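Local coordinates for putative branched-chain amino acid ABC transporter (Chromobacterium violaceum, PDB 4PYR), which is of uncertain function but belongs to the LppC lipoprotein family of the periplasmic-binding-protein clan, binds glutathione and may regulate an enzyme, at residues M157-D160 and P166-Q169; S203-G208 and A215-I220; H230-R235 and A257-V262. All coordinates share one frame; numbering follows the deposited sequence. Where two conformers were deposited one is given.

Contact 1 of 3, residues M157-D160 and P166-Q169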
HETATM    1  N   MSE A 157      -2.941  14.702 -19.386  0.50 19.73           N
HETATM    2  CA  MSE A 157      -1.855  15.004 -20.297  0.50 17.90           C
HETATM    3  C   MSE A 157      -0.700  14.088 -20.022  0.50 18.67           C
HETATM    4  O   MSE A 157      -0.173  14.117 -18.889  0.50 17.99           O
HETATM    5  CB  MSE A 157      -1.415  16.450 -20.099  0.50 21.22           C
HETATM    6  CG  MSE A 157      -2.565  17.413 -20.365  0.50 28.01           C
HETATM    7 SE   MSE A 157      -1.845  19.203 -20.763  0.50 44.36          SE
HETATM    8  CE  MSE A 157      -0.608  18.686 -22.207  0.50 24.43           C
ATOM      9  N   ALA A 158      -0.100  13.565 -21.086  1.00 19.18           N
ATOM     10  CA  ALA A 158       1.170  12.845 -21.007  1.00 20.99           C
ATOM     11  C   ALA A 158       2.297  13.852 -20.746  1.00 20.86           C
ATOM     12  O   ALA A 158       2.393  14.847 -21.431  1.00 21.62           O
ATOM     13  CB  ALA A 158       1.438  12.138 -22.331  1.00 20.68           C
ATOM     14  N   PHE A 159       3.083  13.605 -19.701  1.00 19.69           N
ATOM     15  CA  PHE A 159       4.261  14.449 -19.439  1.00 21.07           C
ATOM     16  C   PHE A 159       5.268  14.357 -20.573  1.00 22.14           C
ATOM     17  O   PHE A 159       5.577  13.262 -21.019  1.00 23.48           O
ATOM     18  CB  PHE A 159       4.913  14.033 -18.132  1.00 20.13           C
ATOM     19  CG  PHE A 159       6.055  14.952 -17.735  1.00 21.12           C
ATOM     20  CD1 PHE A 159       5.779  16.206 -17.264  1.00 20.73           C
ATOM     21  CD2 PHE A 159       7.357  14.541 -17.825  1.00 23.49           C
ATOM     22  CE1 PHE A 159       6.797  17.079 -16.898  1.00 23.23           C
ATOM     23  CE2 PHE A 159       8.380  15.408 -17.474  1.00 25.27           C
ATOM     24  CZ  PHE A 159       8.094  16.670 -16.998  1.00 25.26           C
ATOM     25  N   ASP A 160       5.805  15.526 -20.995  1.00 24.69           N
ATOM     26  CA  ASP A 160       6.768  15.639 -22.058  1.00 27.87           C
ATOM     27  C   ASP A 160       7.924  16.471 -21.502  1.00 26.46           C
ATOM     28  O   ASP A 160       7.801  17.670 -21.368  1.00 31.59           O
ATOM     29  CB  ASP A 160       6.133  16.332 -23.276  1.00 26.53           C
ATOM     30  CG  ASP A 160       6.988  16.231 -24.512  1.00 33.02           C
ATOM     31  OD1 ASP A 160       8.231  16.232 -24.380  1.00 34.26           O
ATOM     32  OD2 ASP A 160       6.401  16.163 -25.603  1.00 33.73           O
ATOM     33  N   PRO A 166       3.367  23.228 -23.617  1.00 35.17           N
ATOM     34  CA  PRO A 166       1.945  22.877 -23.746  1.00 36.69           C
ATOM     35  C   PRO A 166       1.329  22.463 -22.422  1.00 34.07           C
ATOM     36  O   PRO A 166       0.256  22.941 -22.081  1.00 35.30           O
ATOM     37  CB  PRO A 166       1.961  21.728 -24.758  1.00 37.02           C
ATOM     38  CG  PRO A 166       3.176  21.994 -25.578  1.00 36.40           C
ATOM     39  CD  PRO A 166       4.190  22.445 -24.544  1.00 34.97           C
ATOM     40  N   LEU A 167       2.042  21.655 -21.634  1.00 31.42           N
ATOM     41  CA  LEU A 167       1.562  21.257 -20.314  1.00 27.97           C
ATOM     42  C   LEU A 167       1.419  22.446 -19.353  1.00 29.59           C
ATOM     43  O   LEU A 167       0.445  22.574 -18.643  1.00 28.01           O
ATOM     44  CB  LEU A 167       2.509  20.210 -19.719  1.00 27.38           C
ATOM     45  CG  LEU A 167       2.012  19.482 -18.470  1.00 29.84           C
ATOM     46  CD1 LEU A 167       2.592  18.075 -18.428  1.00 35.38           C
ATOM     47  CD2 LEU A 167       2.288  20.246 -17.200  1.00 30.15           C
ATOM     48  N   LEU A 168       2.387  23.357 -19.350  1.00 30.11           N
ATOM     49  CA  LEU A 168       2.239  24.547 -18.540  1.00 28.69           C
ATOM     50  C   LEU A 168       1.052  25.409 -18.946  1.00 30.05           C
ATOM     51  O   LEU A 168       0.432  26.010 -18.095  1.00 32.37           O
ATOM     52  CB  LEU A 168       3.521  25.387 -18.591  1.00 28.91           C
ATOM     53  CG  LEU A 168       4.776  24.643 -18.135  1.00 28.14           C
ATOM     54  CD1 LEU A 168       5.987  25.559 -18.249  1.00 30.38           C
ATOM     55  CD2 LEU A 168       4.682  24.058 -16.746  1.00 26.43           C
ATOM     56  N   GLN A 169       0.750  25.492 -20.242  1.00 31.66           N
ATOM     57  CA  GLN A 169      -0.437  26.212 -20.678  1.00 35.98           C
ATOM     58  C   GLN A 169      -1.718  25.532 -20.174  1.00 34.86           C
ATOM     59  O   GLN A 169      -2.600  26.199 -19.637  1.00 36.03           O
ATOM     60  CB  GLN A 169      -0.475  26.337 -22.183  1.00 38.61           C
ATOM     61  CG  GLN A 169      -1.718  27.085 -22.660  1.00 35.04           C
ATOM     62  CD  GLN A 169      -1.464  28.047 -23.761  1.00 43.50           C
ATOM     63  OE1 GLN A 169      -2.216  29.026 -23.928  1.00 53.45           O
ATOM     64  NE2 GLN A 169      -0.414  27.802 -24.547  1.00 37.77           N
TER
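Leu167 meets Met157 and Phe159 through van der Waals contacts, and no hydrogen bond joins 157-160 to 166-169. The first group of contacts is made by Met157, present as selenomethionine and modelled in two conformers. In the one described, its chain runs out from the end of strand 155-158 and bends at its last torsion (chi3 53°), so that the terminal methyl lies beside the backbone of helix 165-172: CE is 3.9 Å from Leu167 CA and 4.3 Å from Leu167 CB. SE itself lies 4.0 Å from Leu167 CA.

The second group is aliphatic against aromatic. In Leu167, chi1 (-168°) carries CG across from the backbone N and chi2 (150°) turns CD1 to Phe159. There CD1 lies 3.9 Å from CD1 of Phe159, approaching the ring obliquely. The Phe159 ring also touches Leu189 of helix 183-192 and Val128 of strand 125-129, and Leu167 touches both as well. Backbone bonds from Met157 to Leu127 and Val129 hold the edge strand in the sheet.

Strand 155-158, helix 165-172 and strand 176-180 make a beta-alpha-beta crossover, with 125-129 between the two parallel strands; this contact packs the helix against the first strand and its following loop. With 190 Å² buried and no polar pair, cohesion comes from dispersion around Leu167, the one buried residue in a contact otherwise near the surface.

Contact 2 of 3, residues S203-G208 and A215-I220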
ATOM      1  N   SER A 203       1.862   8.485  -2.623  1.00 18.77           N
ATOM      2  CA  SER A 203       3.062   8.234  -1.869  1.00 20.95           C
ATOM      3  C   SER A 203       4.253   8.005  -2.796  1.00 21.32           C
ATOM      4  O   SER A 203       5.343   7.922  -2.311  1.00 21.49           O
ATOM      5  CB  SER A 203       2.879   7.031  -0.930  1.00 19.75           C
ATOM      6  OG  SER A 203       2.783   5.803  -1.623  1.00 19.79           O
ATOM      7  N   GLN A 204       3.990   7.828  -4.100  1.00 20.94           N
ATOM      8  CA  GLN A 204       5.013   7.826  -5.144  1.00 21.53           C
ATOM      9  C   GLN A 204       6.007   8.978  -4.933  1.00 20.22           C
ATOM     10  O   GLN A 204       7.214   8.806  -5.157  1.00 22.44           O
ATOM     11  CB  GLN A 204       4.328   7.919  -6.532  1.00 20.69           C
ATOM     12  CG  GLN A 204       5.256   7.964  -7.747  1.00 22.34           C
ATOM     13  CD  GLN A 204       4.475   8.232  -9.017  1.00 19.42           C
ATOM     14  OE1 GLN A 204       3.525   9.046  -9.030  1.00 19.79           O
ATOM     15  NE2 GLN A 204       4.869   7.569 -10.098  1.00 20.53           N
ATOM     16  N   LEU A 205       5.508  10.130  -4.485  1.00 19.61           N
ATOM     17  CA  LEU A 205       6.368  11.331  -4.325  1.00 20.23           C
ATOM     18  C   LEU A 205       7.146  11.418  -3.049  1.00 22.35           C
ATOM     19  O   LEU A 205       8.083  12.224  -2.943  1.00 23.96           O
ATOM     20  CB  LEU A 205       5.514  12.587  -4.471  1.00 19.38           C
ATOM     21  CG  LEU A 205       4.762  12.641  -5.797  1.00 20.15           C
ATOM     22  CD1 LEU A 205       4.005  13.935  -5.856  1.00 20.47           C
ATOM     23  CD2 LEU A 205       5.690  12.499  -6.995  1.00 25.27           C
ATOM     24  N   ASN A 206       6.768  10.610  -2.059  1.00 22.00           N
ATOM     25  CA  ASN A 206       7.398  10.641  -0.754  1.00 25.56           C
ATOM     26  C   ASN A 206       8.435   9.536  -0.690  1.00 27.41           C
ATOM     27  O   ASN A 206       8.189   8.383  -0.340  1.00 29.26           O
ATOM     28  CB  ASN A 206       6.322  10.510   0.352  1.00 23.32           C
ATOM     29  CG  ASN A 206       6.892  10.694   1.748  1.00 29.10           C
ATOM     30  OD1 ASN A 206       7.987  11.256   1.918  1.00 30.38           O
ATOM     31  ND2 ASN A 206       6.152  10.244   2.775  1.00 27.42           N
ATOM     32  N   VAL A 207       9.639   9.897  -1.087  1.00 29.15           N
ATOM     33  CA  VAL A 207      10.693   8.924  -1.230  1.00 31.48           C
ATOM     34  C   VAL A 207      11.664   8.954  -0.069  1.00 32.45           C
ATOM     35  O   VAL A 207      12.362   7.951   0.184  1.00 39.62           O
ATOM     36  CB  VAL A 207      11.435   9.108  -2.577  1.00 31.60           C
ATOM     37  CG1 VAL A 207      12.275  10.374  -2.567  1.00 41.77           C
ATOM     38  CG2 VAL A 207      12.313   7.889  -2.840  1.00 41.52           C
ATOM     39  N   GLY A 208      11.682  10.074   0.655  1.00 33.88           N
ATOM     40  CA  GLY A 208      12.564  10.277   1.763  1.00 38.09           C
ATOM     41  C   GLY A 208      13.658  11.258   1.424  1.00 39.72           C
ATOM     42  O   GLY A 208      13.765  11.685   0.283  1.00 39.34           O
ATOM     43  N   ALA A 215       8.205  20.742  -2.063  1.00 22.36           N
ATOM     44  CA  ALA A 215       7.611  21.431  -0.907  1.00 26.13           C
ATOM     45  C   ALA A 215       6.259  21.998  -1.268  1.00 24.67           C
ATOM     46  O   ALA A 215       6.068  22.657  -2.293  1.00 26.15           O
ATOM     47  CB  ALA A 215       8.503  22.536  -0.409  1.00 32.50           C
ATOM     48  N   GLY A 216       5.301  21.718  -0.407  1.00 27.15           N
ATOM     49  CA  GLY A 216       3.945  22.220  -0.630  1.00 23.62           C
ATOM     50  C   GLY A 216       3.027  21.297  -1.406  1.00 25.07           C
ATOM     51  O   GLY A 216       1.829  21.539  -1.460  1.00 23.75           O
ATOM     52  N   VAL A 217       3.560  20.238  -2.012  1.00 19.54           N
ATOM     53  CA  VAL A 217       2.726  19.270  -2.689  1.00 20.36           C
ATOM     54  C   VAL A 217       1.907  18.540  -1.639  1.00 19.03           C
ATOM     55  O   VAL A 217       2.433  18.086  -0.619  1.00 18.95           O
ATOM     56  CB  VAL A 217       3.573  18.275  -3.478  1.00 18.18           C
ATOM     57  CG1 VAL A 217       2.711  17.139  -4.029  1.00 18.19           C
ATOM     58  CG2 VAL A 217       4.308  19.018  -4.629  1.00 20.07           C
ATOM     59  N   ARG A 218       0.621  18.404  -1.926  1.00 17.66           N
ATOM     60  CA  ARG A 218      -0.282  17.689  -1.029  1.00 17.70           C
ATOM     61  C   ARG A 218      -0.253  16.219  -1.471  1.00 17.33           C
ATOM     62  O   ARG A 218      -0.293  15.897  -2.650  1.00 17.07           O
ATOM     63  CB  ARG A 218      -1.703  18.241  -1.130  1.00 18.88           C
ATOM     64  CG  ARG A 218      -1.840  19.707  -0.733  1.00 22.49           C
ATOM     65  CD  ARG A 218      -3.296  20.151  -0.583  1.00 27.31           C
ATOM     66  NE  ARG A 218      -3.434  21.434   0.099  1.00 30.61           N
ATOM     67  CZ  ARG A 218      -3.405  21.593   1.418  1.00 34.57           C
ATOM     68  NH1 ARG A 218      -3.236  20.553   2.228  1.00 33.48           N
ATOM     69  NH2 ARG A 218      -3.509  22.806   1.943  1.00 39.83           N
ATOM     70  N   PHE A 219      -0.096  15.311  -0.528  1.00 18.29           N
ATOM     71  CA  PHE A 219      -0.027  13.904  -0.904  1.00 17.60           C
ATOM     72  C   PHE A 219      -0.682  13.044   0.177  1.00 19.55           C
ATOM     73  O   PHE A 219      -1.048  13.527   1.231  1.00 21.99           O
ATOM     74  CB  PHE A 219       1.436  13.518  -1.144  1.00 19.52           C
ATOM     75  CG  PHE A 219       2.265  13.422   0.106  1.00 20.05           C
ATOM     76  CD1 PHE A 219       2.667  14.554   0.779  1.00 21.65           C
ATOM     77  CD2 PHE A 219       2.651  12.182   0.608  1.00 21.98           C
ATOM     78  CE1 PHE A 219       3.403  14.465   1.943  1.00 22.44           C
ATOM     79  CE2 PHE A 219       3.444  12.090   1.745  1.00 23.60           C
ATOM     80  CZ  PHE A 219       3.792  13.223   2.430  1.00 23.49           C
ATOM     81  N   ILE A 220      -0.909  11.782  -0.175  1.00 17.22           N
ATOM     82  CA  ILE A 220      -1.434  10.807   0.773  1.00 18.97           C
ATOM     83  C   ILE A 220      -0.396   9.744   1.005  1.00 18.63           C
ATOM     84  O   ILE A 220       0.359   9.368   0.104  1.00 19.53           O
ATOM     85  CB  ILE A 220      -2.794  10.200   0.303  1.00 20.62           C
ATOM     86  CG1 ILE A 220      -2.687   9.588  -1.084  1.00 21.16           C
ATOM     87  CG2 ILE A 220      -3.876  11.289   0.286  1.00 20.16           C
ATOM     88  CD1 ILE A 220      -3.950   8.859  -1.501  1.00 23.47           C
TER
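Ser203 and Ile220 bring the two backbones closest, their CA atoms 5.8 Å apart, yet Ser203 N and Ile220 O at 3.2 Å meet at too poor an angle for a hydrogen bond. The short 3-10 turn 203-205, closed by Asn206 N to Ser203 O at 3.1 Å, therefore rests beside strand 218-220 without pairing with it.

The main side-chain meeting is between the Asn206 amide and the Phe219 ring. Phe219 has CG between its backbone N and carbonyl carbon (chi1 72°), which swings the ring toward the turn. Asn206 ND2 approaches the ring obliquely, 3.4 Å from Phe219 CE2, while Asn206 CB lies 3.6 Å from the same carbon. Amide and ring planes are 68° apart, so the two groups do not stack. ND2 has its polar partner in Asp221 OD2, just beyond the strand, and Arg249 takes the Asn206 carbonyl.

Farther along, Leu205 CD1 touches Val217 CG1 at 3.9 Å, the two side chains crossing at about a right angle. Ser203 packs its CB 3.6 Å from Ile220 O, and its OG is bonded to Glu109 OE1.

This contact folds the loop after strand 199-201 back on the next strand of the mixed sheet. Among the side chains, one apolar contact and the amide-ring contact join the segments, while the polar groups of Ser203 and of buried Asn206 are satisfied by Glu109, Asp221 and Arg249; the carboxylate of Asp221 probably helps fix the rotation of the Asn206 amide.

Contact 3 of 3, residues H230-R235 and A257-V262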
ATOM      1  N   HIS A 230      -0.942   9.457  16.049  1.00 23.02           N
ATOM      2  CA  HIS A 230      -1.924   8.398  15.905  1.00 24.39           C
ATOM      3  C   HIS A 230      -1.643   7.363  16.990  1.00 22.29           C
ATOM      4  O   HIS A 230      -0.507   6.970  17.174  1.00 21.02           O
ATOM      5  CB  HIS A 230      -1.732   7.826  14.491  1.00 22.37           C
ATOM      6  CG  HIS A 230      -2.693   6.757  14.087  1.00 22.62           C
ATOM      7  ND1 HIS A 230      -2.686   5.505  14.641  1.00 23.64           N
ATOM      8  CD2 HIS A 230      -3.588   6.711  13.074  1.00 22.12           C
ATOM      9  CE1 HIS A 230      -3.596   4.748  14.047  1.00 23.36           C
ATOM     10  NE2 HIS A 230      -4.133   5.449  13.070  1.00 26.38           N
ATOM     11  N   PRO A 231      -2.684   6.884  17.695  1.00 24.26           N
ATOM     12  CA  PRO A 231      -2.482   5.985  18.838  1.00 23.44           C
ATOM     13  C   PRO A 231      -1.725   4.695  18.493  1.00 21.12           C
ATOM     14  O   PRO A 231      -0.921   4.203  19.257  1.00 23.72           O
ATOM     15  CB  PRO A 231      -3.926   5.705  19.318  1.00 26.13           C
ATOM     16  CG  PRO A 231      -4.791   6.038  18.150  1.00 29.11           C
ATOM     17  CD  PRO A 231      -4.104   7.174  17.455  1.00 27.33           C
ATOM     18  N   ALA A 232      -1.985   4.124  17.318  1.00 19.18           N
ATOM     19  CA  ALA A 232      -1.252   2.928  16.927  1.00 18.18           C
ATOM     20  C   ALA A 232       0.162   3.233  16.461  1.00 19.04           C
ATOM     21  O   ALA A 232       1.092   2.505  16.767  1.00 21.15           O
ATOM     22  CB  ALA A 232      -2.024   2.169  15.842  1.00 19.61           C
ATOM     23  N   VAL A 233       0.317   4.318  15.710  1.00 20.47           N
ATOM     24  CA  VAL A 233       1.623   4.674  15.222  1.00 19.53           C
ATOM     25  C   VAL A 233       2.575   4.818  16.430  1.00 20.03           C
ATOM     26  O   VAL A 233       3.649   4.257  16.419  1.00 19.95           O
ATOM     27  CB  VAL A 233       1.601   5.957  14.400  1.00 19.84           C
ATOM     28  CG1 VAL A 233       3.030   6.410  14.109  1.00 20.27           C
ATOM     29  CG2 VAL A 233       0.839   5.758  13.118  1.00 19.90           C
ATOM     30  N   GLN A 234       2.120   5.478  17.484  1.00 19.13           N
ATOM     31  CA  GLN A 234       2.982   5.761  18.657  1.00 19.87           C
ATOM     32  C   GLN A 234       3.443   4.559  19.428  1.00 20.53           C
ATOM     33  O   GLN A 234       4.513   4.560  20.014  1.00 19.81           O
ATOM     34  CB  GLN A 234       2.210   6.617  19.672  1.00 25.88           C
ATOM     35  CG  GLN A 234       1.865   7.965  19.203  1.00 29.28           C
ATOM     36  CD  GLN A 234       1.276   8.786  20.308  1.00 30.51           C
ATOM     37  OE1 GLN A 234       0.613   8.291  21.218  1.00 33.02           O
ATOM     38  NE2 GLN A 234       1.543  10.039  20.245  1.00 30.71           N
ATOM     39  N   ARG A 235       2.632   3.511  19.502  0.50 19.47           N
ATOM     40  CA  ARG A 235       3.008   2.433  20.394  0.50 19.95           C
ATOM     41  C   ARG A 235       4.046   1.464  19.832  0.50 17.86           C
ATOM     42  O   ARG A 235       4.596   0.671  20.571  0.50 18.20           O
ATOM     43  CB  ARG A 235       1.774   1.678  20.941  0.50 22.68           C
ATOM     44  CG  ARG A 235       1.000   0.872  19.955  0.50 21.08           C
ATOM     45  CD  ARG A 235       0.061  -0.054  20.737  0.50 20.89           C
ATOM     46  NE  ARG A 235      -0.693  -0.866  19.820  0.50 22.39           N
ATOM     47  CZ  ARG A 235      -1.903  -0.538  19.380  0.50 22.40           C
ATOM     48  NH1 ARG A 235      -2.465   0.589  19.808  0.50 21.42           N
ATOM     49  NH2 ARG A 235      -2.547  -1.339  18.512  0.50 20.30           N
ATOM     50  N   ALA A 257       0.022  -6.429   9.502  1.00 14.96           N
ATOM     51  CA  ALA A 257      -0.265  -7.858   9.177  1.00 15.29           C
ATOM     52  C   ALA A 257      -0.422  -8.627  10.507  1.00 15.91           C
ATOM     53  O   ALA A 257      -1.337  -9.449  10.654  1.00 17.17           O
ATOM     54  CB  ALA A 257       0.853  -8.467   8.318  1.00 16.63           C
ATOM     55  N   TYR A 258       0.492  -8.377  11.463  1.00 15.67           N
ATOM     56  CA  TYR A 258       0.397  -8.936  12.765  1.00 16.10           C
ATOM     57  C   TYR A 258      -0.968  -8.565  13.381  1.00 16.92           C
ATOM     58  O   TYR A 258      -1.692  -9.449  13.869  1.00 16.73           O
ATOM     59  CB  TYR A 258       1.482  -8.421  13.678  1.00 15.47           C
ATOM     60  CG  TYR A 258       1.260  -8.921  15.086  1.00 16.76           C
ATOM     61  CD1 TYR A 258       1.796 -10.102  15.489  1.00 15.93           C
ATOM     62  CD2 TYR A 258       0.526  -8.183  16.029  1.00 17.22           C
ATOM     63  CE1 TYR A 258       1.622 -10.564  16.810  1.00 16.18           C
ATOM     64  CE2 TYR A 258       0.326  -8.642  17.319  1.00 17.77           C
ATOM     65  CZ  TYR A 258       0.864  -9.833  17.690  1.00 16.36           C
ATOM     66  OH  TYR A 258       0.652 -10.331  18.962  1.00 19.96           O
ATOM     67  N   ARG A 259      -1.334  -7.272  13.334  1.00 15.87           N
ATOM     68  CA  ARG A 259      -2.545  -6.819  13.998  1.00 17.03           C
ATOM     69  C   ARG A 259      -3.786  -7.420  13.395  1.00 17.36           C
ATOM     70  O   ARG A 259      -4.690  -7.813  14.135  1.00 18.79           O
ATOM     71  CB  ARG A 259      -2.638  -5.315  14.011  1.00 15.88           C
ATOM     72  CG  ARG A 259      -1.440  -4.663  14.753  1.00 16.64           C
ATOM     73  CD  ARG A 259      -1.354  -3.131  14.610  1.00 16.70           C
ATOM     74  NE  ARG A 259      -2.517  -2.453  15.166  1.00 19.21           N
ATOM     75  CZ  ARG A 259      -3.038  -1.316  14.754  1.00 16.25           C
ATOM     76  NH1 ARG A 259      -2.531  -0.659  13.712  1.00 18.39           N
ATOM     77  NH2 ARG A 259      -4.072  -0.805  15.381  1.00 19.66           N
ATOM     78  N   LEU A 260      -3.827  -7.460  12.070  1.00 17.00           N
ATOM     79  CA  LEU A 260      -4.967  -8.089  11.360  1.00 18.03           C
ATOM     80  C   LEU A 260      -5.045  -9.572  11.608  1.00 18.30           C
ATOM     81  O   LEU A 260      -6.151 -10.110  11.816  1.00 20.38           O
ATOM     82  CB  LEU A 260      -4.897  -7.851   9.870  1.00 18.70           C
ATOM     83  CG  LEU A 260      -5.356  -6.531   9.353  1.00 19.80           C
ATOM     84  CD1 LEU A 260      -5.111  -6.536   7.843  1.00 20.27           C
ATOM     85  CD2 LEU A 260      -6.815  -6.319   9.638  1.00 22.32           C
ATOM     86  N   ALA A 261      -3.904 -10.250  11.606  1.00 17.92           N
ATOM     87  CA  ALA A 261      -3.878 -11.692  11.894  1.00 18.19           C
ATOM     88  C   ALA A 261      -4.489 -11.986  13.229  1.00 18.83           C
ATOM     89  O   ALA A 261      -5.298 -12.923  13.358  1.00 19.23           O
ATOM     90  CB  ALA A 261      -2.460 -12.216  11.845  1.00 18.88           C
ATOM     91  N   VAL A 262      -4.157 -11.199  14.243  1.00 18.21           N
ATOM     92  CA  VAL A 262      -4.729 -11.420  15.570  1.00 19.89           C
ATOM     93  C   VAL A 262      -6.253 -11.286  15.532  1.00 24.55           C
ATOM     94  O   VAL A 262      -6.953 -12.096  16.130  1.00 24.07           O
ATOM     95  CB  VAL A 262      -4.136 -10.464  16.628  1.00 20.15           C
ATOM     96  CG1 VAL A 262      -4.888 -10.578  17.922  1.00 23.78           C
ATOM     97  CG2 VAL A 262      -2.656 -10.793  16.836  1.00 19.89           C
TER
HETATM   98  O   HOH W   1      -5.181  -1.240  17.970  1.00 36.15           O
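Arg259 and Arg235 reach each other from opposite directions by different torsions: Arg259 bends at chi3 (62°), bringing its guanidinium against Ala232, whereas Arg235, in one of its two modelled conformers, leaves its backbone with CG between N and the carbonyl carbon (chi1 68°) and then runs extended from CG to NE. The backbones stay well apart, with Ala232 CA and Arg259 CA 10.3 Å from each other.

Ala232 CB sits over one face of the Arg259 guanidinium, 3.6 Å from NH1. In that conformer Arg235 NH2 approaches the same group obliquely, 3.5 Å from Arg259 NH2, the guanidinium planes 88° apart. One water lies at the edge of both groups, in plane, accepting from Arg259 NH2 at 2.8 Å and, less certainly, from Arg235 NH2 at 2.7 Å.

The weakly bonded helix 231-235 is N-capped by His230: ND1 accepts from Ala232 N at 3.1 Å and weakly from Val233 N, which probably helps hold Ala232 in place.

A salt bridge from Arg259 NH2 to Asp276 OD1 ties helix 245-265 to strand 274-277, while NH1 pairs with Asp256 within the helix. Arg235 NE has a long, weak ion pair with Asp33 OD1. The carboxylates and the water probably balance the two charges, and the helices are joined by Ala232 CB on the Arg259 face and, in the modelled conformer, by the water shared with Arg235.

Overall arrangement
Contacts 1 and 2 both reach the eight-stranded mixed sheet: contact 1 lies at its edge strand 155-158 and contact 2 at its inner strand 218-220, with centres 20 Å apart and nearest atoms about 10 Å apart. Contact 3 is on the opposite side of the chain's centre from contact 1, 42 Å away centre to centre, and 23 Å from contact 2. None touches another, and they follow in series along the chain. Of the three, contact 2 is the one near the glutathione pocket: the side chain of Ser203 is about 11 Å from the ligand and about 7 Å from that of Leu104, a glutathione-binding residue.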